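Local coordinates for 2,3-dimethylmalate lyase (Aspergillus niger, PDB 3FA4), which belongs to the phosphoenolpyruvate phosphomutase family of the TIM-barrel clan and carries a magnesium ion in its barrel, at residues 5-13 / 148-156; 112-120 / 129-140. All coordinates share one frame; numbering follows the deposited sequence.

Contact 1: residues 5-13 / 148-156; sequences AATSLRRAL and RQRIGSDIV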
loop_
_atom_site.group_PDB
_atom_site.type_symbol
_atom_site.label_atom_id
_atom_site.label_comp_id
_atom_site.label_asym_id
_atom_site.label_seq_id
_atom_site.Cartn_x
_atom_site.Cartn_y
_atom_site.Cartn_z
ATOM N N ALA B 5 -3.088 -10.487 21.084
ATOM C CA ALA B 5 -4.110 -9.987 21.988
ATOM C C ALA B 5 -5.525 -10.552 21.696
ATOM O O ALA B 5 -6.435 -10.307 22.492
ATOM C CB ALA B 5 -4.078 -8.488 22.140
ATOM N N ALA B 6 -5.672 -11.370 20.636
ATOM C CA ALA B 6 -6.905 -12.169 20.356
ATOM C C ALA B 6 -7.253 -13.162 21.464
ATOM O O ALA B 6 -8.414 -13.270 21.932
ATOM C CB ALA B 6 -6.745 -12.936 18.989
ATOM N N THR B 7 -6.208 -13.905 21.829
ATOM C CA THR B 7 -6.189 -14.921 22.870
ATOM C C THR B 7 -6.484 -14.363 24.261
ATOM O O THR B 7 -7.162 -15.003 25.057
ATOM C CB THR B 7 -4.825 -15.667 22.899
ATOM O OG1 THR B 7 -4.591 -16.299 21.622
ATOM C CG2 THR B 7 -4.821 -16.722 23.984
ATOM N N SER B 8 -5.987 -13.187 24.591
ATOM C CA SER B 8 -6.297 -12.700 25.934
ATOM C C SER B 8 -7.738 -12.078 25.947
ATOM O O SER B 8 -8.474 -12.251 26.889
ATOM C CB SER B 8 -5.164 -11.806 26.444
ATOM O OG SER B 8 -5.044 -10.640 25.677
ATOM N N LEU B 9 -8.156 -11.420 24.870
ATOM C CA LEU B 9 -9.583 -11.028 24.669
ATOM C C LEU B 9 -10.521 -12.215 24.790
ATOM O O LEU B 9 -11.490 -12.174 25.552
ATOM C CB LEU B 9 -9.833 -10.328 23.324
ATOM C CG LEU B 9 -11.199 -9.638 23.205
ATOM C CD1 LEU B 9 -11.472 -8.630 24.342
ATOM C CD2 LEU B 9 -11.429 -8.950 21.789
ATOM N N ARG B 10 -10.227 -13.280 24.059
ATOM C CA ARG B 10 -11.042 -14.502 24.060
ATOM C C ARG B 10 -11.192 -15.014 25.471
ATOM O O ARG B 10 -12.257 -15.363 25.901
ATOM C CB ARG B 10 -10.348 -15.565 23.187
ATOM C CG ARG B 10 -11.224 -16.666 22.822
ATOM C CD ARG B 10 -10.890 -17.282 21.470
ATOM N NE ARG B 10 -12.119 -17.618 20.796
ATOM C CZ ARG B 10 -12.532 -17.035 19.693
ATOM N NH1 ARG B 10 -11.868 -16.098 19.118
ATOM N NH2 ARG B 10 -13.628 -17.391 19.153
ATOM N N ARG B 11 -10.077 -15.079 26.183
ATOM C CA ARG B 11 -9.988 -15.596 27.516
ATOM C C ARG B 11 -10.777 -14.700 28.484
ATOM O O ARG B 11 -11.407 -15.208 29.384
ATOM C CB ARG B 11 -8.508 -15.716 27.922
ATOM C CG ARG B 11 -8.325 -16.161 29.380
ATOM C CD ARG B 11 -6.882 -16.564 29.753
ATOM N NE ARG B 11 -6.730 -16.749 31.232
ATOM C CZ ARG B 11 -6.756 -17.921 31.894
ATOM N NH1 ARG B 11 -6.924 -19.075 31.222
ATOM N NH2 ARG B 11 -6.584 -17.962 33.240
ATOM N N ALA B 12 -10.758 -13.377 28.286
ATOM C CA ALA B 12 -11.498 -12.436 29.147
ATOM C C ALA B 12 -12.998 -12.582 28.903
ATOM O O ALA B 12 -13.778 -12.409 29.815
ATOM C CB ALA B 12 -11.056 -11.012 28.845
ATOM N N LEU B 13 -13.387 -12.894 27.655
ATOM C CA LEU B 13 -14.809 -13.089 27.264
ATOM C C LEU B 13 -15.386 -14.365 27.814
ATOM O O LEU B 13 -16.590 -14.444 28.049
ATOM C CB LEU B 13 -15.019 -13.095 25.720
ATOM C CG LEU B 13 -14.891 -11.736 24.979
ATOM C CD1 LEU B 13 -15.069 -11.876 23.571
ATOM C CD2 LEU B 13 -15.899 -10.711 25.475
ATOM N N ARG B 148 -10.548 -18.579 10.317
ATOM C CA ARG B 148 -9.685 -18.459 11.488
ATOM C C ARG B 148 -9.426 -19.823 12.039
ATOM O O ARG B 148 -8.363 -20.101 12.531
ATOM C CB ARG B 148 -10.298 -17.542 12.559
ATOM C CG ARG B 148 -11.314 -18.236 13.449
ATOM C CD ARG B 148 -11.933 -17.285 14.512
ATOM N NE ARG B 148 -12.934 -17.979 15.321
ATOM C CZ ARG B 148 -12.660 -18.770 16.363
ATOM N NH1 ARG B 148 -11.412 -18.967 16.746
ATOM N NH2 ARG B 148 -13.640 -19.352 17.034
ATOM N N GLN B 149 -10.416 -20.691 11.961
ATOM C CA GLN B 149 -10.234 -22.137 12.232
ATOM C C GLN B 149 -9.126 -22.846 11.386
ATOM O O GLN B 149 -8.345 -23.655 11.882
ATOM C CB GLN B 149 -11.590 -22.868 12.079
ATOM C CG GLN B 149 -12.437 -22.874 13.424
ATOM C CD GLN B 149 -13.930 -23.354 13.329
ATOM O OE1 GLN B 149 -14.455 -23.761 12.268
ATOM N NE2 GLN B 149 -14.603 -23.278 14.455
ATOM N N ARG B 150 -9.060 -22.573 10.099
ATOM C CA ARG B 150 -8.010 -23.100 9.251
ATOM C C ARG B 150 -6.625 -22.734 9.729
ATOM O O ARG B 150 -5.728 -23.531 9.701
ATOM C CB ARG B 150 -8.176 -22.583 7.842
ATOM C CG ARG B 150 -8.810 -23.498 6.875
ATOM C CD ARG B 150 -9.101 -22.788 5.594
ATOM N NE ARG B 150 -10.500 -22.868 5.259
ATOM C CZ ARG B 150 -11.239 -21.890 4.794
ATOM N NH1 ARG B 150 -10.746 -20.706 4.559
ATOM N NH2 ARG B 150 -12.493 -22.136 4.529
ATOM N N ILE B 151 -6.456 -21.498 10.148
ATOM C CA ILE B 151 -5.113 -20.972 10.518
ATOM C C ILE B 151 -4.814 -20.957 12.014
ATOM O O ILE B 151 -3.743 -20.486 12.407
ATOM C CB ILE B 151 -4.797 -19.608 9.848
ATOM C CG1 ILE B 151 -5.832 -18.547 10.279
ATOM C CG2 ILE B 151 -4.680 -19.818 8.317
ATOM C CD1 ILE B 151 -5.481 -17.095 10.166
ATOM N N GLY B 152 -5.698 -21.575 12.814
ATOM C CA GLY B 152 -5.506 -21.748 14.246
ATOM C C GLY B 152 -5.585 -20.431 14.975
ATOM O O GLY B 152 -4.970 -20.227 16.002
ATOM N N SER B 153 -6.377 -19.513 14.448
ATOM C CA SER B 153 -6.427 -18.154 14.981
ATOM C C SER B 153 -7.581 -17.962 15.914
ATOM O O SER B 153 -8.689 -18.433 15.632
ATOM C CB SER B 153 -6.524 -17.182 13.842
ATOM O OG SER B 153 -6.986 -15.951 14.323
ATOM N N ASP B 154 -7.306 -17.307 17.036
ATOM C CA ASP B 154 -8.261 -16.998 18.105
ATOM C C ASP B 154 -8.930 -15.636 17.887
ATOM O O ASP B 154 -9.606 -15.145 18.768
ATOM C CB ASP B 154 -7.532 -16.826 19.423
ATOM C CG ASP B 154 -7.123 -18.141 20.077
ATOM O OD1 ASP B 154 -7.732 -19.169 19.753
ATOM O OD2 ASP B 154 -6.211 -18.124 20.954
ATOM N N ILE B 155 -8.732 -14.996 16.736
ATOM C CA ILE B 155 -9.396 -13.738 16.510
ATOM C C ILE B 155 -10.893 -13.956 16.874
ATOM O O ILE B 155 -11.437 -15.008 16.583
ATOM C CB ILE B 155 -9.135 -13.195 15.027
ATOM C CG1 ILE B 155 -9.473 -11.676 14.940
ATOM C CG2 ILE B 155 -9.864 -14.048 14.025
ATOM C CD1 ILE B 155 -8.993 -10.974 13.738
ATOM N N VAL B 156 -11.500 -12.963 17.543
ATOM C CA VAL B 156 -12.889 -12.925 18.021
ATOM C C VAL B 156 -13.837 -12.391 16.918
ATOM O O VAL B 156 -13.682 -11.297 16.460
ATOM C CB VAL B 156 -12.936 -12.117 19.407
ATOM C CG1 VAL B 156 -14.344 -11.711 19.842
ATOM C CG2 VAL B 156 -12.281 -12.934 20.529
#
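Arg-10, on the N-terminal helix 5-13, reaches across to the link between helix 134-151 and strand 156-161 of this TIM-barrel-type fold. Its CB starts out toward residues 148-156, and with CG anti to the backbone N (chi1 -164°) the chain passes Asp-154, Arg-10 CD lying 3.7 Å from Asp-154 O and slightly farther from Asp-154 CB. Bends at chi2 and chi3 then bring the guanidinium edge to two backbone carbonyls: Arg-10 NH1 gives a weak bond to Ile-155 O at 2.8 Å and lies so close to Asp-154 O that the details of that bond are doubtful. Arg-10 NH2 is claimed by Asp-185, a salt bridge outside the two segments. One face of the group is stacked on the guanidinium of Arg-148, which arrives from the opposite direction, with centres 3.8 Å apart and planes 26° apart. Asp-185, a long, weak ion partner of Arg-148 as well, would be expected to balance the charge of both groups. Arg-148 is further steadied in its own plane, NH1 donating to Ser-153 O at 3.0 Å, just beyond the Schellman motif around Gly-152. Leu-13 CD1 meets Val-156 CG1 tip to tip at 3.8 Å, while Ala-6 CB sits 3.6 Å from Ile-155 N. Thr-7 OG1 donates to Asp-154 OD2, which accepts on its anti lone pair.

Contact 2: residues 112-120 / 129-140; sequences FHIEDQVQT and KILVDTDTYVTR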
loop_
_atom_site.group_PDB
_atom_site.type_symbol
_atom_site.label_atom_id
_atom_site.label_comp_id
_atom_site.label_asym_id
_atom_site.label_seq_id
_atom_site.Cartn_x
_atom_site.Cartn_y
_atom_site.Cartn_z
ATOM N N PHE B 112 -12.996 -8.436 15.234
ATOM C CA PHE B 112 -13.467 -7.504 14.172
ATOM C C PHE B 112 -14.943 -7.697 14.035
ATOM O O PHE B 112 -15.422 -8.800 14.225
ATOM C CB PHE B 112 -12.793 -7.773 12.798
ATOM C CG PHE B 112 -12.913 -9.189 12.299
ATOM C CD1 PHE B 112 -13.968 -9.572 11.490
ATOM C CD2 PHE B 112 -11.953 -10.127 12.598
ATOM C CE1 PHE B 112 -14.055 -10.876 10.983
ATOM C CE2 PHE B 112 -12.043 -11.437 12.131
ATOM C CZ PHE B 112 -13.094 -11.809 11.313
ATOM N N HIS B 113 -15.708 -6.658 13.761
ATOM C CA HIS B 113 -17.109 -6.985 13.439
ATOM C C HIS B 113 -17.446 -7.077 11.945
ATOM O O HIS B 113 -16.901 -6.349 11.180
ATOM C CB HIS B 113 -18.159 -6.120 14.186
ATOM C CG HIS B 113 -17.904 -4.650 14.145
ATOM N ND1 HIS B 113 -18.225 -3.855 13.045
ATOM C CD2 HIS B 113 -17.394 -3.812 15.082
ATOM C CE1 HIS B 113 -17.895 -2.596 13.302
ATOM N NE2 HIS B 113 -17.393 -2.539 14.531
ATOM N N ILE B 114 -18.401 -7.945 11.600
ATOM C CA ILE B 114 -18.934 -8.130 10.213
ATOM C C ILE B 114 -20.474 -8.010 10.202
ATOM O O ILE B 114 -21.137 -8.610 11.039
ATOM C CB ILE B 114 -18.437 -9.495 9.609
ATOM C CG1 ILE B 114 -17.167 -9.245 8.815
ATOM C CG2 ILE B 114 -19.469 -10.160 8.669
ATOM C CD1 ILE B 114 -16.600 -10.423 8.410
ATOM N N GLU B 115 -21.009 -7.188 9.308
ATOM C CA GLU B 115 -22.428 -6.816 9.334
ATOM C C GLU B 115 -23.247 -7.363 8.146
ATOM O O GLU B 115 -22.672 -7.980 7.195
ATOM C CB GLU B 115 -22.598 -5.283 9.471
ATOM C CG GLU B 115 -22.129 -4.502 8.289
ATOM C CD GLU B 115 -21.724 -3.033 8.586
ATOM O OE1 GLU B 115 -20.754 -2.791 9.317
ATOM O OE2 GLU B 115 -22.300 -2.091 7.956
ATOM N N ASP B 116 -24.582 -7.164 8.199
ATOM C CA ASP B 116 -25.518 -7.793 7.244
ATOM C C ASP B 116 -25.965 -6.856 6.066
ATOM O O ASP B 116 -26.878 -7.180 5.289
ATOM C CB ASP B 116 -26.704 -8.418 7.997
ATOM C CG ASP B 116 -27.368 -7.452 8.927
ATOM O OD1 ASP B 116 -26.827 -6.335 9.105
ATOM O OD2 ASP B 116 -28.422 -7.794 9.478
ATOM N N GLN B 117 -25.266 -5.731 5.937
ATOM C CA GLN B 117 -25.514 -4.787 4.874
ATOM C C GLN B 117 -24.934 -5.276 3.554
ATOM O O GLN B 117 -24.154 -6.239 3.520
ATOM C CB GLN B 117 -24.962 -3.398 5.225
ATOM C CG GLN B 117 -25.644 -2.734 6.425
ATOM C CD GLN B 117 -25.483 -1.221 6.407
ATOM O OE1 GLN B 117 -26.197 -0.531 5.725
ATOM N NE2 GLN B 117 -24.556 -0.718 7.169
ATOM N N VAL B 118 -25.380 -4.637 2.475
ATOM C CA VAL B 118 -24.852 -4.868 1.134
ATOM C C VAL B 118 -23.502 -4.151 1.073
ATOM O O VAL B 118 -23.274 -3.154 1.777
ATOM C CB VAL B 118 -25.804 -4.358 0.046
ATOM C CG1 VAL B 118 -25.205 -4.589 -1.318
ATOM C CG2 VAL B 118 -27.074 -5.130 0.083
ATOM N N GLN B 119 -22.587 -4.699 0.276
ATOM C CA GLN B 119 -21.268 -4.131 0.189
ATOM C C GLN B 119 -21.338 -2.645 -0.158
ATOM O O GLN B 119 -20.728 -1.815 0.563
ATOM C CB GLN B 119 -20.453 -4.839 -0.875
ATOM C CG GLN B 119 -18.974 -4.550 -0.747
ATOM C CD GLN B 119 -18.183 -5.496 -1.621
ATOM O OE1 GLN B 119 -18.753 -6.489 -2.167
ATOM N NE2 GLN B 119 -16.851 -5.237 -1.739
ATOM N N THR B 120 -22.126 -2.342 -1.215
ATOM C CA THR B 120 -22.101 -1.077 -1.979
ATOM C C THR B 120 -23.114 -0.001 -1.567
ATOM O O THR B 120 -22.797 0.880 -0.679
ATOM C CB THR B 120 -22.422 -1.362 -3.452
ATOM O OG1 THR B 120 -23.598 -2.235 -3.525
ATOM C CG2 THR B 120 -21.178 -1.956 -4.136
ATOM N N LYS B 129 -29.771 2.540 4.770
ATOM C CA LYS B 129 -29.149 1.232 5.103
ATOM C C LYS B 129 -29.845 0.085 4.435
ATOM O O LYS B 129 -30.987 -0.226 4.783
ATOM C CB LYS B 129 -29.113 0.993 6.606
ATOM C CG LYS B 129 -28.219 2.019 7.300
ATOM C CD LYS B 129 -27.523 1.454 8.498
ATOM C CE LYS B 129 -28.535 0.995 9.574
ATOM N NZ LYS B 129 -27.822 0.733 10.896
ATOM N N ILE B 130 -29.162 -0.516 3.445
ATOM C CA ILE B 130 -29.689 -1.629 2.617
ATOM C C ILE B 130 -29.146 -3.001 3.046
ATOM O O ILE B 130 -27.932 -3.203 3.165
ATOM C CB ILE B 130 -29.337 -1.418 1.157
ATOM C CG1 ILE B 130 -29.696 0.016 0.730
ATOM C CG2 ILE B 130 -30.041 -2.488 0.264
ATOM C CD1 ILE B 130 -31.200 0.210 0.289
ATOM N N LEU B 131 -30.036 -3.965 3.230
ATOM C CA LEU B 131 -29.613 -5.223 3.877
ATOM C C LEU B 131 -29.590 -6.401 2.953
ATOM O O LEU B 131 -30.312 -6.437 1.989
ATOM C CB LEU B 131 -30.528 -5.538 5.040
ATOM C CG LEU B 131 -30.429 -4.736 6.322
ATOM C CD1 LEU B 131 -31.122 -5.604 7.281
ATOM C CD2 LEU B 131 -29.044 -4.604 6.781
ATOM N N VAL B 132 -28.745 -7.371 3.264
ATOM C CA VAL B 132 -28.666 -8.641 2.502
ATOM C C VAL B 132 -29.439 -9.751 3.260
ATOM O O VAL B 132 -29.507 -9.734 4.535
ATOM C CB VAL B 132 -27.139 -8.962 2.265
ATOM C CG1 VAL B 132 -26.599 -9.990 3.217
ATOM C CG2 VAL B 132 -26.876 -9.351 0.834
ATOM N N ASP B 133 -30.046 -10.685 2.524
ATOM C CA ASP B 133 -30.848 -11.760 3.146
ATOM C C ASP B 133 -30.030 -12.483 4.224
ATOM O O ASP B 133 -28.816 -12.379 4.218
ATOM C CB ASP B 133 -31.269 -12.746 2.096
ATOM C CG ASP B 133 -30.090 -13.331 1.405
ATOM O OD1 ASP B 133 -29.411 -12.611 0.608
ATOM O OD2 ASP B 133 -29.803 -14.494 1.715
ATOM N N THR B 134 -30.696 -13.188 5.150
ATOM C CA THR B 134 -30.033 -13.770 6.306
ATOM C C THR B 134 -29.080 -14.837 5.894
ATOM O O THR B 134 -28.030 -14.965 6.507
ATOM C CB THR B 134 -31.034 -14.338 7.358
ATOM O OG1 THR B 134 -31.897 -13.288 7.841
ATOM C CG2 THR B 134 -30.304 -14.887 8.557
ATOM N N ASP B 135 -29.450 -15.616 4.872
ATOM C CA ASP B 135 -28.605 -16.703 4.309
ATOM C C ASP B 135 -27.239 -16.227 3.887
ATOM O O ASP B 135 -26.208 -16.744 4.335
ATOM C CB ASP B 135 -29.283 -17.338 3.101
ATOM C CG ASP B 135 -30.129 -18.571 3.468
ATOM O OD1 ASP B 135 -30.433 -18.798 4.679
ATOM O OD2 ASP B 135 -30.478 -19.339 2.540
ATOM N N THR B 136 -27.230 -15.217 3.025
ATOM C CA THR B 136 -26.018 -14.547 2.620
ATOM C C THR B 136 -25.214 -13.952 3.757
ATOM O O THR B 136 -23.991 -13.978 3.679
ATOM C CB THR B 136 -26.306 -13.460 1.549
ATOM O OG1 THR B 136 -26.935 -14.065 0.387
ATOM C CG2 THR B 136 -24.981 -12.823 1.119
ATOM N N TYR B 137 -25.869 -13.401 4.778
ATOM C CA TYR B 137 -25.206 -12.905 6.000
ATOM C C TYR B 137 -24.479 -13.996 6.796
ATOM O O TYR B 137 -23.359 -13.813 7.264
ATOM C CB TYR B 137 -26.253 -12.239 6.895
ATOM C CG TYR B 137 -25.787 -11.810 8.290
ATOM C CD1 TYR B 137 -24.671 -11.001 8.465
ATOM C CD2 TYR B 137 -26.519 -12.151 9.405
ATOM C CE1 TYR B 137 -24.229 -10.629 9.727
ATOM C CE2 TYR B 137 -26.117 -11.753 10.685
ATOM C CZ TYR B 137 -24.971 -11.007 10.842
ATOM O OH TYR B 137 -24.653 -10.556 12.074
ATOM N N VAL B 138 -25.142 -15.131 6.990
ATOM C CA VAL B 138 -24.587 -16.269 7.753
ATOM C C VAL B 138 -23.461 -16.852 6.944
ATOM O O VAL B 138 -22.521 -17.394 7.486
ATOM C CB VAL B 138 -25.655 -17.405 7.945
ATOM C CG1 VAL B 138 -25.052 -18.645 8.596
ATOM C CG2 VAL B 138 -26.861 -16.895 8.717
ATOM N N THR B 139 -23.554 -16.716 5.629
ATOM C CA THR B 139 -22.454 -17.095 4.753
ATOM C C THR B 139 -21.132 -16.347 5.038
ATOM O O THR B 139 -20.072 -16.911 4.860
ATOM C CB THR B 139 -22.913 -16.935 3.327
ATOM O OG1 THR B 139 -23.546 -18.149 2.932
ATOM C CG2 THR B 139 -21.811 -16.574 2.390
ATOM N N ARG B 140 -21.210 -15.091 5.477
ATOM C CA ARG B 140 -20.032 -14.288 5.779
ATOM C C ARG B 140 -19.546 -14.710 7.132
ATOM O O ARG B 140 -18.355 -14.907 7.323
ATOM C CB ARG B 140 -20.377 -12.822 5.797
ATOM C CG ARG B 140 -21.055 -12.326 4.511
ATOM C CD ARG B 140 -21.472 -10.869 4.702
ATOM N NE ARG B 140 -21.864 -10.231 3.445
ATOM C CZ ARG B 140 -22.565 -9.115 3.386
ATOM N NH1 ARG B 140 -22.909 -8.492 4.539
ATOM N NH2 ARG B 140 -22.859 -8.590 2.194
#
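Arg-140 and Tyr-137, one helical turn apart, pack against the end of strand 111-114 and the loop after it, in the strand-loop-helix connection of a beta-alpha barrel. This is the tight part of the contact. The chain of Arg-140 runs extended from CG to NE and presents its guanidinium end-on to one oxygen: NH1 and NH2 both donate to Gln-117 O, at 2.8 and 3.0 Å, within the carbonyl plane and the guanidinium plane alike. Arg-140 NH1 also gives a weak bond to Glu-115 O, so one side chain ties together two carbonyls of the loop. In Tyr-137 a chi1 of 173° swings the ring away from its own backbone N and turns one face to Asp-116 CB, a CH-pi contact 3.6 Å from the ring centroid, while Ile-114 O lies at the ring edge. The carboxylate of Asp-116 turns to Thr-161 and Arg-175, beyond the two segments.

Farther out, a single bridge pairs Gln-117 with Leu-131. Val-132 N donates to Asp-116 O at 2.8 Å, almost straight at 171°, and Val-118 N to Ile-130 O at 3.0 Å. Here the side chains meet more loosely: Val-118 CG2 and Ile-130 CG2 lie side by side at 4.0 Å, with Ile-130 exposed. Gln-117 crosses the aliphatic part of Lys-129, OE1 coming 3.4 Å from Lys-129 CB; the amine goes on to a salt bridge with Asp-162.

Asp-133 N-caps the helix through Thr-136 N. Helix 94-107 covers Ile-114 and Arg-140 through Val-97, helix 169-181 packs on Leu-131 and Val-138, and strand 156-161 meets Tyr-137 at Ala-159.

In the fold
The two contacts share helix 134-151 and hold its opposite ends: contact 2 its N-terminal turns, contact 1 its C-terminal end and the turn into strand 156-161. Their centres are about 22 Å apart, and along the chain contact 2 is nested within the loop closed by contact 1. They meet where strand 156-161 begins beside strand 111-114: Val-156 O and Phe-112 N are 3.2 Å apart, a probable hydrogen bond, and Ile-155 CD1 packs on Phe-112 CD2 at 3.3 Å. The magnesium ion, at Asp-86 and Asp-88, belongs to the contact 2 side: the side chain of Glu-115 lies about 4 Å from the ion.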